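Local structure of protein-disulfide isomerase (Novosphingobium aromaticivorans, 3GMF) at residues H32-S37 / T81-F86; E54-V59 / N162-S167; I63-A68 / K151-E156. The protein probably acts as an isomerase of disulfide bonds in other proteins, through a thioredoxin-type fold. All coordinates share one frame; numbering follows the deposited sequence. Where two conformers were deposited one is given.

Interaction 1: residues H32-S37 / T81-F86; sequences HFEIES and TLHTAF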
ATOM      1  N   HIS A  32      -2.153  -2.156  11.132  1.00 19.83           N
ATOM      2  CA  HIS A  32      -1.527  -2.113  12.452  1.00 27.91           C
ATOM      3  C   HIS A  32      -0.077  -1.631  12.378  1.00 25.26           C
ATOM      4  O   HIS A  32       0.337  -0.794  13.186  1.00 25.95           O
ATOM      5  CB  HIS A  32      -1.631  -3.485  13.136  1.00 26.24           C
ATOM      6  CG  HIS A  32      -1.142  -3.507  14.552  1.00 40.14           C
ATOM      7  ND1 HIS A  32      -1.607  -2.640  15.519  1.00 48.00           N
ATOM      8  CD2 HIS A  32      -0.246  -4.313  15.171  1.00 40.59           C
ATOM      9  CE1 HIS A  32      -1.008  -2.903  16.669  1.00 42.51           C
ATOM     10  NE2 HIS A  32      -0.181  -3.916  16.485  1.00 45.50           N
ATOM     11  N   PHE A  33       0.683  -2.121  11.397  1.00 23.77           N
ATOM     12  CA  PHE A  33       2.087  -1.701  11.249  1.00 22.17           C
ATOM     13  C   PHE A  33       2.227  -0.201  10.964  1.00 24.82           C
ATOM     14  O   PHE A  33       3.097   0.462  11.529  1.00 26.00           O
ATOM     15  CB  PHE A  33       2.804  -2.507  10.154  1.00 23.03           C
ATOM     16  CG  PHE A  33       4.146  -1.956   9.791  1.00 21.18           C
ATOM     17  CD1 PHE A  33       5.250  -2.161  10.628  1.00 25.88           C
ATOM     18  CD2 PHE A  33       4.318  -1.235   8.616  1.00 23.65           C
ATOM     19  CE1 PHE A  33       6.510  -1.638  10.292  1.00 21.83           C
ATOM     20  CE2 PHE A  33       5.572  -0.708   8.278  1.00 27.38           C
ATOM     21  CZ  PHE A  33       6.663  -0.904   9.134  1.00 20.70           C
ATOM     22  N   GLU A  34       1.383   0.318  10.082  1.00 22.79           N
ATOM     23  CA  GLU A  34       1.397   1.751   9.769  1.00 26.03           C
ATOM     24  C   GLU A  34       1.148   2.623  11.013  1.00 28.03           C
ATOM     25  O   GLU A  34       1.873   3.582  11.248  1.00 27.41           O
ATOM     26  CB  GLU A  34       0.383   2.095   8.674  1.00 31.80           C
ATOM     27  CG  GLU A  34       0.542   3.523   8.123  1.00 32.65           C
ATOM     28  CD  GLU A  34       1.768   3.705   7.229  1.00 44.15           C
ATOM     29  OE1 GLU A  34       2.665   2.823   7.174  1.00 47.87           O
ATOM     30  OE2 GLU A  34       1.833   4.757   6.562  1.00 59.98           O
ATOM     31  N   ILE A  35       0.139   2.260  11.796  1.00 27.36           N
ATOM     32  CA  ILE A  35      -0.203   2.979  13.028  1.00 29.56           C
ATOM     33  C   ILE A  35       0.968   2.908  14.020  1.00 31.10           C
ATOM     34  O   ILE A  35       1.332   3.923  14.616  1.00 30.04           O
ATOM     35  CB  ILE A  35      -1.520   2.438  13.650  1.00 29.22           C
ATOM     36  CG1 ILE A  35      -2.708   2.705  12.712  1.00 30.81           C
ATOM     37  CG2 ILE A  35      -1.769   3.032  15.040  1.00 33.37           C
ATOM     38  CD1 ILE A  35      -3.854   1.732  12.865  1.00 32.67           C
ATOM     39  N   GLU A  36       1.590   1.731  14.137  1.00 25.95           N
ATOM     40  CA  GLU A  36       2.675   1.511  15.091  1.00 29.76           C
ATOM     41  C   GLU A  36       3.989   2.206  14.699  1.00 30.18           C
ATOM     42  O   GLU A  36       4.747   2.639  15.567  1.00 29.61           O
ATOM     43  CB  GLU A  36       2.948   0.011  15.255  1.00 30.53           C
ATOM     44  CG  GLU A  36       1.903  -0.778  16.064  1.00 33.42           C
ATOM     45  CD  GLU A  36       1.704  -0.230  17.464  1.00 50.88           C
ATOM     46  OE1 GLU A  36       2.703  -0.096  18.203  1.00 59.46           O
ATOM     47  OE2 GLU A  36       0.544   0.069  17.816  1.00 55.78           O
ATOM     48  N   SER A  37       4.258   2.289  13.399  1.00 28.72           N
ATOM     49  CA  SER A  37       5.581   2.662  12.904  1.00 30.11           C
ATOM     50  C   SER A  37       5.761   4.028  12.233  1.00 35.79           C
ATOM     51  O   SER A  37       6.866   4.574  12.270  1.00 33.56           O
ATOM     52  CB  SER A  37       6.061   1.614  11.907  1.00 27.69           C
ATOM     53  OG  SER A  37       5.407   1.793  10.655  1.00 24.98           O
ATOM     54  N   THR A  81       0.374  10.846   2.161  1.00 34.35           N
ATOM     55  CA  THR A  81      -0.775  11.201   2.998  0.50 35.28           C
ATOM     56  C   THR A  81      -1.964  10.284   2.718  1.00 34.12           C
ATOM     57  O   THR A  81      -2.620   9.816   3.639  1.00 31.18           O
ATOM     58  CB  THR A  81      -1.202  12.684   2.873  0.50 38.41           C
ATOM     59  OG1 THR A  81      -1.116  13.115   1.509  0.50 35.95           O
ATOM     60  CG2 THR A  81      -0.314  13.552   3.739  0.50 38.11           C
ATOM     61  N   LEU A  82      -2.208  10.006   1.446  1.00 33.79           N
ATOM     62  CA  LEU A  82      -3.332   9.169   1.043  1.00 29.12           C
ATOM     63  C   LEU A  82      -3.135   7.684   1.411  1.00 25.96           C
ATOM     64  O   LEU A  82      -4.060   7.040   1.936  1.00 27.04           O
ATOM     65  CB  LEU A  82      -3.573   9.332  -0.452  1.00 32.35           C
ATOM     66  CG  LEU A  82      -4.957   8.921  -0.967  1.00 37.18           C
ATOM     67  CD1 LEU A  82      -6.092   9.463  -0.072  1.00 38.18           C
ATOM     68  CD2 LEU A  82      -5.101   9.388  -2.398  1.00 36.31           C
ATOM     69  N   HIS A  83      -1.950   7.163   1.119  1.00 29.53           N
ATOM     70  CA  HIS A  83      -1.537   5.813   1.517  1.00 26.00           C
ATOM     71  C   HIS A  83      -1.696   5.616   3.025  1.00 26.96           C
ATOM     72  O   HIS A  83      -2.298   4.640   3.461  1.00 27.46           O
ATOM     73  CB  HIS A  83      -0.087   5.563   1.073  1.00 25.53           C
ATOM     74  CG  HIS A  83       0.510   4.287   1.595  1.00 27.80           C
ATOM     75  ND1 HIS A  83       0.329   3.069   0.967  1.00 21.30           N
ATOM     76  CD2 HIS A  83       1.293   4.042   2.671  1.00 29.98           C
ATOM     77  CE1 HIS A  83       0.967   2.130   1.647  1.00 23.98           C
ATOM     78  NE2 HIS A  83       1.570   2.699   2.679  1.00 24.40           N
ATOM     79  N   THR A  84      -1.189   6.563   3.821  1.00 27.18           N
ATOM     80  CA  THR A  84      -1.294   6.485   5.281  1.00 27.41           C
ATOM     81  C   THR A  84      -2.753   6.523   5.734  1.00 26.30           C
ATOM     82  O   THR A  84      -3.131   5.771   6.641  1.00 26.12           O
ATOM     83  CB  THR A  84      -0.426   7.596   5.980  1.00 32.10           C
ATOM     84  OG1 THR A  84       0.962   7.270   5.808  1.00 35.89           O
ATOM     85  CG2 THR A  84      -0.722   7.690   7.464  1.00 38.45           C
ATOM     86  N   ALA A  85      -3.562   7.368   5.085  1.00 27.22           N
ATOM     87  CA  ALA A  85      -4.996   7.483   5.396  1.00 27.14           C
ATOM     88  C   ALA A  85      -5.755   6.162   5.189  1.00 26.07           C
ATOM     89  O   ALA A  85      -6.457   5.699   6.093  1.00 28.34           O
ATOM     90  CB  ALA A  85      -5.650   8.611   4.591  1.00 33.49           C
ATOM     91  N   PHE A  86      -5.577   5.542   4.022  1.00 25.15           N
ATOM     92  CA  PHE A  86      -6.164   4.205   3.792  1.00 26.87           C
ATOM     93  C   PHE A  86      -5.714   3.171   4.803  1.00 23.87           C
ATOM     94  O   PHE A  86      -6.530   2.348   5.256  1.00 26.45           O
ATOM     95  CB  PHE A  86      -5.888   3.698   2.379  1.00 25.58           C
ATOM     96  CG  PHE A  86      -6.845   4.213   1.349  1.00 20.89           C
ATOM     97  CD1 PHE A  86      -8.149   3.714   1.261  1.00 23.99           C
ATOM     98  CD2 PHE A  86      -6.432   5.196   0.438  1.00 25.33           C
ATOM     99  CE1 PHE A  86      -9.020   4.180   0.276  1.00 28.74           C
ATOM    100  CE2 PHE A  86      -7.283   5.676  -0.538  1.00 24.83           C
ATOM    101  CZ  PHE A  86      -8.597   5.180  -0.619  1.00 22.70           C
TER
HETATM  102  O   HOH W   1       3.333   1.529   4.517  1.00 33.39           O
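The imidazole of His83 has water 1 in its plane at the NE2 edge, 2.8 Å from His83 NE2, while Glu34 OE2 approaches the same ring obliquely, 4.0 Å from His83 CD2. His83 ND1 is hydrogen-bonded to Tyr25 OH, and the ring also meets Phe79, the two planes about 20° apart. The carboxylate of Glu34 divides its oxygens between two partners. Glu34 OE1 accepts a hydrogen bond from water 1 at 3.0 Å, which completes a bridge to His83, and Glu34 OE2 lies 2.8 Å from Thr84 OG1. The same hydroxyl proton could go instead to Phe80 O, one turn earlier, so the direct bond is plausible but not settled. Glu38 OE1, probably a like charge, is also close to Glu34 OE2. The two helices are therefore joined by polar groups, with 114 Å² buried. In thioredoxin-like proteins a helix such as 28-46 carries the CxxC motif at its start, and a Cys27-Cys30 pair fits that pattern here; the side chain of Glu34 lies near the pair without touching it. Glu34 reaches across because CG extends opposite the backbone nitrogen (chi1 -169°) and the chain then bends at chi2 (73°), swinging the carboxylate toward helix 76-88. The side chains of Glu34 and Thr84 cross at about a right angle, with Thr84 CB 3.7 Å from Glu34 OE2.

Interaction 2: residues E54-V59 / N162-S167; sequences EVRNFV and NQYNVS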
ATOM      1  N   GLU A  54      11.076   3.000   1.073  1.00 25.77           N
ATOM      2  CA  GLU A  54      10.512   2.729  -0.224  1.00 25.02           C
ATOM      3  C   GLU A  54       9.273   1.860  -0.029  1.00 26.80           C
ATOM      4  O   GLU A  54       9.382   0.697   0.353  1.00 26.27           O
ATOM      5  CB  GLU A  54      11.513   1.997  -1.095  1.00 26.00           C
ATOM      6  CG  GLU A  54      11.041   1.751  -2.499  1.00 25.39           C
ATOM      7  CD  GLU A  54      12.143   1.146  -3.345  1.00 40.59           C
ATOM      8  OE1 GLU A  54      13.335   1.425  -3.073  1.00 43.95           O
ATOM      9  OE2 GLU A  54      11.821   0.403  -4.274  1.00 36.64           O
ATOM     10  N   VAL A  55       8.107   2.433  -0.267  1.00 25.12           N
ATOM     11  CA  VAL A  55       6.849   1.708  -0.093  1.00 22.96           C
ATOM     12  C   VAL A  55       6.502   1.062  -1.410  1.00 23.57           C
ATOM     13  O   VAL A  55       6.434   1.729  -2.441  1.00 26.33           O
ATOM     14  CB  VAL A  55       5.727   2.648   0.389  1.00 24.20           C
ATOM     15  CG1 VAL A  55       4.362   1.951   0.361  1.00 27.36           C
ATOM     16  CG2 VAL A  55       6.056   3.140   1.787  1.00 26.24           C
ATOM     17  N   ARG A  56       6.343  -0.251  -1.369  1.00 22.60           N
ATOM     18  CA  ARG A  56       5.884  -0.960  -2.549  0.50 21.23           C
ATOM     19  C   ARG A  56       4.492  -1.519  -2.318  1.00 26.35           C
ATOM     20  O   ARG A  56       4.195  -2.146  -1.285  1.00 25.32           O
ATOM     21  CB  ARG A  56       6.855  -2.048  -2.980  0.50 16.35           C
ATOM     22  CG  ARG A  56       8.242  -1.533  -3.351  0.50 16.37           C
ATOM     23  CD  ARG A  56       9.126  -2.706  -3.666  0.50 14.81           C
ATOM     24  NE  ARG A  56      10.509  -2.311  -3.894  0.50 22.67           N
ATOM     25  CZ  ARG A  56      11.448  -3.125  -4.358  0.50 32.60           C
ATOM     26  NH1 ARG A  56      11.154  -4.384  -4.673  0.50 31.34           N
ATOM     27  NH2 ARG A  56      12.677  -2.676  -4.516  0.50 14.42           N
ATOM     28  N   ASN A  57       3.622  -1.247  -3.289  1.00 21.82           N
ATOM     29  CA  ASN A  57       2.259  -1.765  -3.245  1.00 22.75           C
ATOM     30  C   ASN A  57       2.274  -3.219  -3.677  1.00 21.63           C
ATOM     31  O   ASN A  57       2.396  -3.545  -4.863  1.00 25.84           O
ATOM     32  CB  ASN A  57       1.328  -0.946  -4.132  1.00 21.56           C
ATOM     33  CG  ASN A  57       1.247   0.498  -3.704  1.00 23.68           C
ATOM     34  OD1 ASN A  57       1.636   1.405  -4.443  1.00 27.01           O
ATOM     35  ND2 ASN A  57       0.744   0.723  -2.518  1.00 25.07           N
ATOM     36  N   PHE A  58       2.158  -4.094  -2.692  1.00 18.31           N
ATOM     37  CA  PHE A  58       2.107  -5.523  -2.953  1.00 19.20           C
ATOM     38  C   PHE A  58       0.620  -5.859  -3.039  1.00 20.45           C
ATOM     39  O   PHE A  58      -0.047  -6.033  -2.011  1.00 21.83           O
ATOM     40  CB  PHE A  58       2.768  -6.279  -1.811  1.00 19.92           C
ATOM     41  CG  PHE A  58       2.890  -7.750  -2.056  1.00 22.00           C
ATOM     42  CD1 PHE A  58       3.888  -8.244  -2.879  1.00 24.98           C
ATOM     43  CD2 PHE A  58       1.986  -8.642  -1.466  1.00 23.99           C
ATOM     44  CE1 PHE A  58       3.995  -9.616  -3.114  1.00 25.05           C
ATOM     45  CE2 PHE A  58       2.084 -10.018  -1.678  1.00 21.06           C
ATOM     46  CZ  PHE A  58       3.087 -10.504  -2.499  1.00 22.57           C
ATOM     47  N   VAL A  59       0.113  -5.967  -4.272  1.00 17.53           N
ATOM     48  CA  VAL A  59      -1.342  -6.039  -4.465  1.00 18.52           C
ATOM     49  C   VAL A  59      -1.824  -7.486  -4.422  1.00 21.52           C
ATOM     50  O   VAL A  59      -1.424  -8.289  -5.271  1.00 20.70           O
ATOM     51  CB  VAL A  59      -1.730  -5.394  -5.806  1.00 21.28           C
ATOM     52  CG1 VAL A  59      -3.234  -5.567  -6.045  1.00 21.71           C
ATOM     53  CG2 VAL A  59      -1.336  -3.898  -5.836  1.00 17.14           C
ATOM     54  N   ASN A 162       8.157 -13.109  -7.519  1.00 22.07           N
ATOM     55  CA  ASN A 162       9.159 -13.897  -8.247  1.00 21.73           C
ATOM     56  C   ASN A 162      10.592 -13.742  -7.728  1.00 24.16           C
ATOM     57  O   ASN A 162      11.264 -14.742  -7.470  1.00 30.10           O
ATOM     58  CB  ASN A 162       9.141 -13.567  -9.732  1.00 23.16           C
ATOM     59  CG  ASN A 162      10.142 -14.413 -10.508  1.00 21.86           C
ATOM     60  OD1 ASN A 162      10.171 -15.632 -10.361  1.00 24.23           O
ATOM     61  ND2 ASN A 162      10.975 -13.766 -11.284  1.00 22.81           N
ATOM     62  N   GLN A 163      11.058 -12.506  -7.588  1.00 26.32           N
ATOM     63  CA  GLN A 163      12.439 -12.270  -7.138  1.00 26.11           C
ATOM     64  C   GLN A 163      12.651 -12.473  -5.647  1.00 37.11           C
ATOM     65  O   GLN A 163      13.710 -12.952  -5.230  1.00 35.20           O
ATOM     66  CB  GLN A 163      12.944 -10.881  -7.548  1.00 28.86           C
ATOM     67  CG  GLN A 163      12.977 -10.687  -9.052  1.00 30.37           C
ATOM     68  CD  GLN A 163      13.901  -9.589  -9.518  1.00 33.67           C
ATOM     69  OE1 GLN A 163      14.941  -9.322  -8.912  1.00 37.44           O
ATOM     70  NE2 GLN A 163      13.545  -8.966 -10.630  1.00 30.32           N
ATOM     71  N   TYR A 164      11.652 -12.128  -4.837  1.00 30.36           N
ATOM     72  CA  TYR A 164      11.883 -12.066  -3.396  1.00 35.19           C
ATOM     73  C   TYR A 164      11.089 -13.045  -2.562  1.00 36.81           C
ATOM     74  O   TYR A 164      11.263 -13.089  -1.341  1.00 38.77           O
ATOM     75  CB  TYR A 164      11.712 -10.624  -2.907  1.00 39.77           C
ATOM     76  CG  TYR A 164      12.655  -9.684  -3.607  1.00 37.81           C
ATOM     77  CD1 TYR A 164      14.040  -9.881  -3.533  1.00 40.90           C
ATOM     78  CD2 TYR A 164      12.181  -8.621  -4.370  1.00 35.80           C
ATOM     79  CE1 TYR A 164      14.919  -9.033  -4.181  1.00 44.73           C
ATOM     80  CE2 TYR A 164      13.055  -7.764  -5.025  1.00 46.30           C
ATOM     81  CZ  TYR A 164      14.428  -7.975  -4.924  1.00 49.46           C
ATOM     82  OH  TYR A 164      15.315  -7.138  -5.565  1.00 40.15           O
ATOM     83  N   ASN A 165      10.246 -13.831  -3.225  1.00 26.89           N
ATOM     84  CA  ASN A 165       9.429 -14.830  -2.558  1.00 30.58           C
ATOM     85  C   ASN A 165       8.493 -14.192  -1.543  1.00 29.25           C
ATOM     86  O   ASN A 165       8.119 -14.822  -0.554  1.00 29.45           O
ATOM     87  CB  ASN A 165      10.312 -15.876  -1.874  1.00 37.02           C
ATOM     88  CG  ASN A 165      11.361 -16.451  -2.805  1.00 48.44           C
ATOM     89  OD1 ASN A 165      11.052 -16.889  -3.913  1.00 55.67           O
ATOM     90  ND2 ASN A 165      12.612 -16.450  -2.360  1.00 40.32           N
ATOM     91  N   VAL A 166       8.118 -12.941  -1.788  1.00 25.73           N
ATOM     92  CA  VAL A 166       7.232 -12.240  -0.848  1.00 26.86           C
ATOM     93  C   VAL A 166       5.902 -12.978  -0.813  1.00 29.11           C
ATOM     94  O   VAL A 166       5.278 -13.266  -1.848  1.00 25.08           O
ATOM     95  CB  VAL A 166       7.043 -10.711  -1.183  1.00 24.73           C
ATOM     96  CG1 VAL A 166       6.094 -10.047  -0.168  1.00 24.71           C
ATOM     97  CG2 VAL A 166       8.369  -9.988  -1.171  1.00 28.21           C
ATOM     98  N   SER A 167       5.495 -13.318   0.397  1.00 25.97           N
ATOM     99  CA  SER A 167       4.276 -14.051   0.609  1.00 24.59           C
ATOM    100  C   SER A 167       3.342 -13.350   1.612  1.00 29.36           C
ATOM    101  O   SER A 167       2.266 -12.864   1.249  1.00 27.81           O
ATOM    102  CB  SER A 167       4.656 -15.450   1.103  1.00 35.05           C
ATOM    103  OG  SER A 167       3.512 -16.221   1.325  1.00 39.70           O
TER
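Tyr164, at the end of helix 147-164, touches Arg56 through CE2: Tyr164 CE2 is 3.9 Å from Arg56 NH1 and lies at the edge of the guanidinium, near its plane. The two planes are 53° apart and the nitrogen meets the ring obliquely, so the geometry is not that of a stack. Arg56 was modelled in two conformers, so this contact and the grip on Glu54 hold for the conformer described. In it the guanidinium forms a salt bridge with Glu54, side-on, with two nitrogens directed to one oxygen: Arg56 NE lies 3.0 Å from Glu54 OE2 at an N-H...O angle of 148°, and Arg56 NH2 lies 3.2 Å from Glu54 OE2. Both come from the same face, above the carboxylate plane. Arg18 forms a salt bridge with the other oxygen of Glu54. Next comes Asn165, whose positive phi marks the exit from the helix. In this thioredoxin fold strand 51-57 lies second in the mixed sheet, between 7-10 and 17-23; Arg56 and Phe58 point to helix 147-164, whereas Val55 and Asn57 meet helix 76-88. Val166 then lays CG1 over one face of Phe58, 3.9 Å from the ring centroid and 20° off its normal, a CH-pi contact. The methyl is offset toward the rim, with Val166 CG1 nearest Phe58 CE1 at 3.6 Å, and Phe58 CZ lies 3.6 Å from Val166 O. Replacing Phe58 by an alanine would probably open a gap beneath Val166 and beside Ala160 and Ile161, which the ring also touches. Ser167 contributes its backbone, with Ser167 O 4.1 Å from Phe58 CE2, oblique to the ring.

Interaction 3: residues I63-A68 / K151-E156; sequences IDMTVA and KKLAAE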
ATOM      1  N   ILE A  63      -9.707  -5.796  -4.351  1.00 18.96           N
ATOM      2  CA  ILE A  63     -10.068  -4.676  -3.444  1.00 19.77           C
ATOM      3  C   ILE A  63      -8.825  -3.806  -3.169  1.00 21.74           C
ATOM      4  O   ILE A  63      -8.844  -2.571  -3.320  1.00 22.46           O
ATOM      5  CB  ILE A  63     -10.678  -5.191  -2.146  1.00 22.12           C
ATOM      6  CG1 ILE A  63     -11.954  -5.978  -2.454  1.00 24.23           C
ATOM      7  CG2 ILE A  63     -11.103  -4.013  -1.212  1.00 20.82           C
ATOM      8  CD1 ILE A  63     -12.332  -6.906  -1.311  1.00 27.86           C
ATOM      9  N   ASP A  64      -7.749  -4.482  -2.781  1.00 21.29           N
ATOM     10  CA  ASP A  64      -6.383  -3.914  -2.713  1.00 18.43           C
ATOM     11  C   ASP A  64      -6.024  -3.156  -4.000  1.00 19.96           C
ATOM     12  O   ASP A  64      -5.588  -1.999  -3.948  1.00 19.70           O
ATOM     13  CB  ASP A  64      -5.410  -5.080  -2.497  1.00 19.90           C
ATOM     14  CG  ASP A  64      -4.065  -4.650  -1.917  1.00 21.60           C
ATOM     15  OD1 ASP A  64      -3.819  -3.440  -1.686  1.00 21.39           O
ATOM     16  OD2 ASP A  64      -3.240  -5.567  -1.689  1.00 23.98           O
ATOM     17  N   MET A  65      -6.231  -3.814  -5.147  1.00 21.88           N
ATOM     18  CA  MET A  65      -5.956  -3.199  -6.460  1.00 18.86           C
ATOM     19  C   MET A  65      -6.716  -1.881  -6.616  1.00 22.55           C
ATOM     20  O   MET A  65      -6.162  -0.904  -7.107  1.00 20.94           O
ATOM     21  CB  MET A  65      -6.308  -4.144  -7.623  1.00 18.86           C
ATOM     22  CG  MET A  65      -5.918  -3.541  -8.998  1.00 22.90           C
ATOM     23  SD  MET A  65      -4.138  -3.128  -9.277  1.00 15.86           S
ATOM     24  CE  MET A  65      -3.621  -4.765  -9.816  1.00 24.78           C
ATOM     25  N   THR A  66      -7.996  -1.884  -6.225  1.00 23.24           N
ATOM     26  CA  THR A  66      -8.841  -0.683  -6.357  1.00 24.40           C
ATOM     27  C   THR A  66      -8.272   0.470  -5.523  1.00 21.87           C
ATOM     28  O   THR A  66      -8.149   1.592  -6.008  1.00 23.43           O
ATOM     29  CB  THR A  66     -10.301  -0.996  -5.957  1.00 24.36           C
ATOM     30  OG1 THR A  66     -10.800  -2.079  -6.750  1.00 24.09           O
ATOM     31  CG2 THR A  66     -11.221   0.251  -6.145  1.00 24.83           C
ATOM     32  N   VAL A  67      -7.910   0.183  -4.272  1.00 22.30           N
ATOM     33  CA  VAL A  67      -7.260   1.203  -3.428  1.00 21.11           C
ATOM     34  C   VAL A  67      -5.918   1.685  -4.016  1.00 20.45           C
ATOM     35  O   VAL A  67      -5.633   2.892  -4.049  1.00 21.90           O
ATOM     36  CB  VAL A  67      -7.068   0.692  -2.009  1.00 25.07           C
ATOM     37  CG1 VAL A  67      -6.390   1.759  -1.185  1.00 24.35           C
ATOM     38  CG2 VAL A  67      -8.427   0.350  -1.413  1.00 20.96           C
ATOM     39  N   ALA A  68      -5.119   0.742  -4.515  1.00 21.29           N
ATOM     40  CA  ALA A  68      -3.816   1.068  -5.092  1.00 24.65           C
ATOM     41  C   ALA A  68      -3.939   1.895  -6.374  1.00 22.46           C
ATOM     42  O   ALA A  68      -3.096   2.742  -6.642  1.00 26.22           O
ATOM     43  CB  ALA A  68      -2.979  -0.200  -5.324  1.00 20.75           C
ATOM     44  N   LYS A 151      -2.219  -2.977 -14.649  1.00 26.79           N
ATOM     45  CA  LYS A 151      -1.286  -3.980 -15.182  1.00 24.46           C
ATOM     46  C   LYS A 151       0.146  -3.776 -14.685  1.00 24.47           C
ATOM     47  O   LYS A 151       0.860  -4.754 -14.440  1.00 22.72           O
ATOM     48  CB  LYS A 151      -1.321  -3.968 -16.706  1.00 29.88           C
ATOM     49  CG  LYS A 151      -2.601  -4.555 -17.273  1.00 25.49           C
ATOM     50  CD  LYS A 151      -2.639  -4.229 -18.769  1.00 34.58           C
ATOM     51  CE  LYS A 151      -3.819  -4.856 -19.464  1.00 38.98           C
ATOM     52  NZ  LYS A 151      -3.872  -4.336 -20.861  1.00 38.63           N
ATOM     53  N   LYS A 152       0.542  -2.515 -14.543  1.00 22.20           N
ATOM     54  CA  LYS A 152       1.882  -2.162 -14.047  0.50 26.03           C
ATOM     55  C   LYS A 152       2.022  -2.499 -12.560  1.00 25.22           C
ATOM     56  O   LYS A 152       3.062  -3.004 -12.117  1.00 24.39           O
ATOM     57  CB  LYS A 152       2.188  -0.687 -14.296  0.50 27.69           C
ATOM     58  CG  LYS A 152       2.306  -0.322 -15.774  0.50 35.01           C
ATOM     59  CD  LYS A 152       3.611  -0.810 -16.402  0.50 39.54           C
ATOM     60  CE  LYS A 152       4.721   0.215 -16.242  0.50 47.82           C
ATOM     61  NZ  LYS A 152       5.982  -0.237 -16.883  0.50 50.13           N
ATOM     62  N   LEU A 153       0.961  -2.239 -11.804  1.00 23.94           N
ATOM     63  CA  LEU A 153       0.959  -2.606 -10.390  1.00 21.29           C
ATOM     64  C   LEU A 153       0.968  -4.127 -10.235  1.00 18.80           C
ATOM     65  O   LEU A 153       1.636  -4.642  -9.341  1.00 20.63           O
ATOM     66  CB  LEU A 153      -0.235  -2.008  -9.660  1.00 22.29           C
ATOM     67  CG  LEU A 153      -0.272  -0.479  -9.574  1.00 21.11           C
ATOM     68  CD1 LEU A 153      -1.673  -0.101  -9.036  1.00 24.82           C
ATOM     69  CD2 LEU A 153       0.838   0.102  -8.710  1.00 26.90           C
ATOM     70  N   ALA A 154       0.238  -4.837 -11.098  1.00 18.86           N
ATOM     71  CA  ALA A 154       0.297  -6.304 -11.132  1.00 21.44           C
ATOM     72  C   ALA A 154       1.725  -6.808 -11.444  1.00 24.57           C
ATOM     73  O   ALA A 154       2.233  -7.730 -10.804  1.00 21.54           O
ATOM     74  CB  ALA A 154      -0.699  -6.854 -12.147  1.00 20.34           C
ATOM     75  N   ALA A 155       2.389  -6.145 -12.386  1.00 24.85           N
ATOM     76  CA  ALA A 155       3.753  -6.543 -12.779  1.00 28.31           C
ATOM     77  C   ALA A 155       4.747  -6.310 -11.634  1.00 25.99           C
ATOM     78  O   ALA A 155       5.640  -7.132 -11.373  1.00 23.15           O
ATOM     79  CB  ALA A 155       4.184  -5.785 -14.057  1.00 27.49           C
ATOM     80  N   GLU A 156       4.593  -5.181 -10.960  1.00 20.43           N
ATOM     81  CA  GLU A 156       5.425  -4.843  -9.803  1.00 19.76           C
ATOM     82  C   GLU A 156       5.237  -5.893  -8.684  1.00 22.16           C
ATOM     83  O   GLU A 156       6.195  -6.328  -8.032  1.00 19.74           O
ATOM     84  CB  GLU A 156       5.044  -3.421  -9.354  1.00 22.65           C
ATOM     85  CG  GLU A 156       5.765  -2.928  -8.136  1.00 30.49           C
ATOM     86  CD  GLU A 156       4.931  -3.149  -6.903  1.00 26.88           C
ATOM     87  OE1 GLU A 156       3.715  -2.822  -6.925  1.00 30.60           O
ATOM     88  OE2 GLU A 156       5.495  -3.660  -5.920  1.00 34.56           O
TER
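Met65 carries its CG opposite the backbone nitrogen and then bends twice, at chi2 (60°) and chi3 (85°), which brings the sulfur against Leu153, the two side chains crossing at a slant, and the methyl to Ala154, although its CB does not face the other helix. Leu153 does point across, and its CD1 branch does the touching: Leu153 CD1 is 3.9 Å from Met65 SD and also 3.9 Å from Ala68 CB. Met65 and Ala68, three residues apart on helix 62-73, thus share one leucine methyl. Met65 SD is also 4.1 Å from Leu153 CB. Beyond it Met65 CE reaches the next residue, 4.1 Å from Ala154 N and 4.3 Å from Ala154 CB. No hydrogen bond crosses, and the side-chain contacts are all apolar. The axes of the two segments come within 10.9 Å, their N-to-C directions 117° apart, and 166 Å² is buried between them. Met65 also touches Val59, just past the strand. Elsewhere on helix 62-73, Ile63 and Thr66 face helix 113-123 and Val67 meets Phe126 of helix 126-131, while helix 147-164 sets Glu156 against Arg56 and Asn57 of strand 51-57.

Overall arrangement
From the N terminus, helix 28-46 enters interaction 1 first, and the loop this contact closes at helix 76-88 takes in strand 51-57 and helix 62-73. Interactions 2 and 3 start within that loop and cross interaction 1: interaction 3 ends on helix 147-164, interaction 2 at its C-terminal end and the loop beyond, so interaction 3 nests within interaction 2. The Cys73-Cys143 disulfide adds a covalent tie. Interactions 1 and 2 touch through His83 and Val55, 1 and 3 through Phe86 and Val67; 2 and 3 share helix 147-164 and meet at Asn57 O and Glu156 OE1, 2.6 Å apart. Together they join the CxxC-bearing helix, the sheet and the helices between strands 51-57 and 171-174.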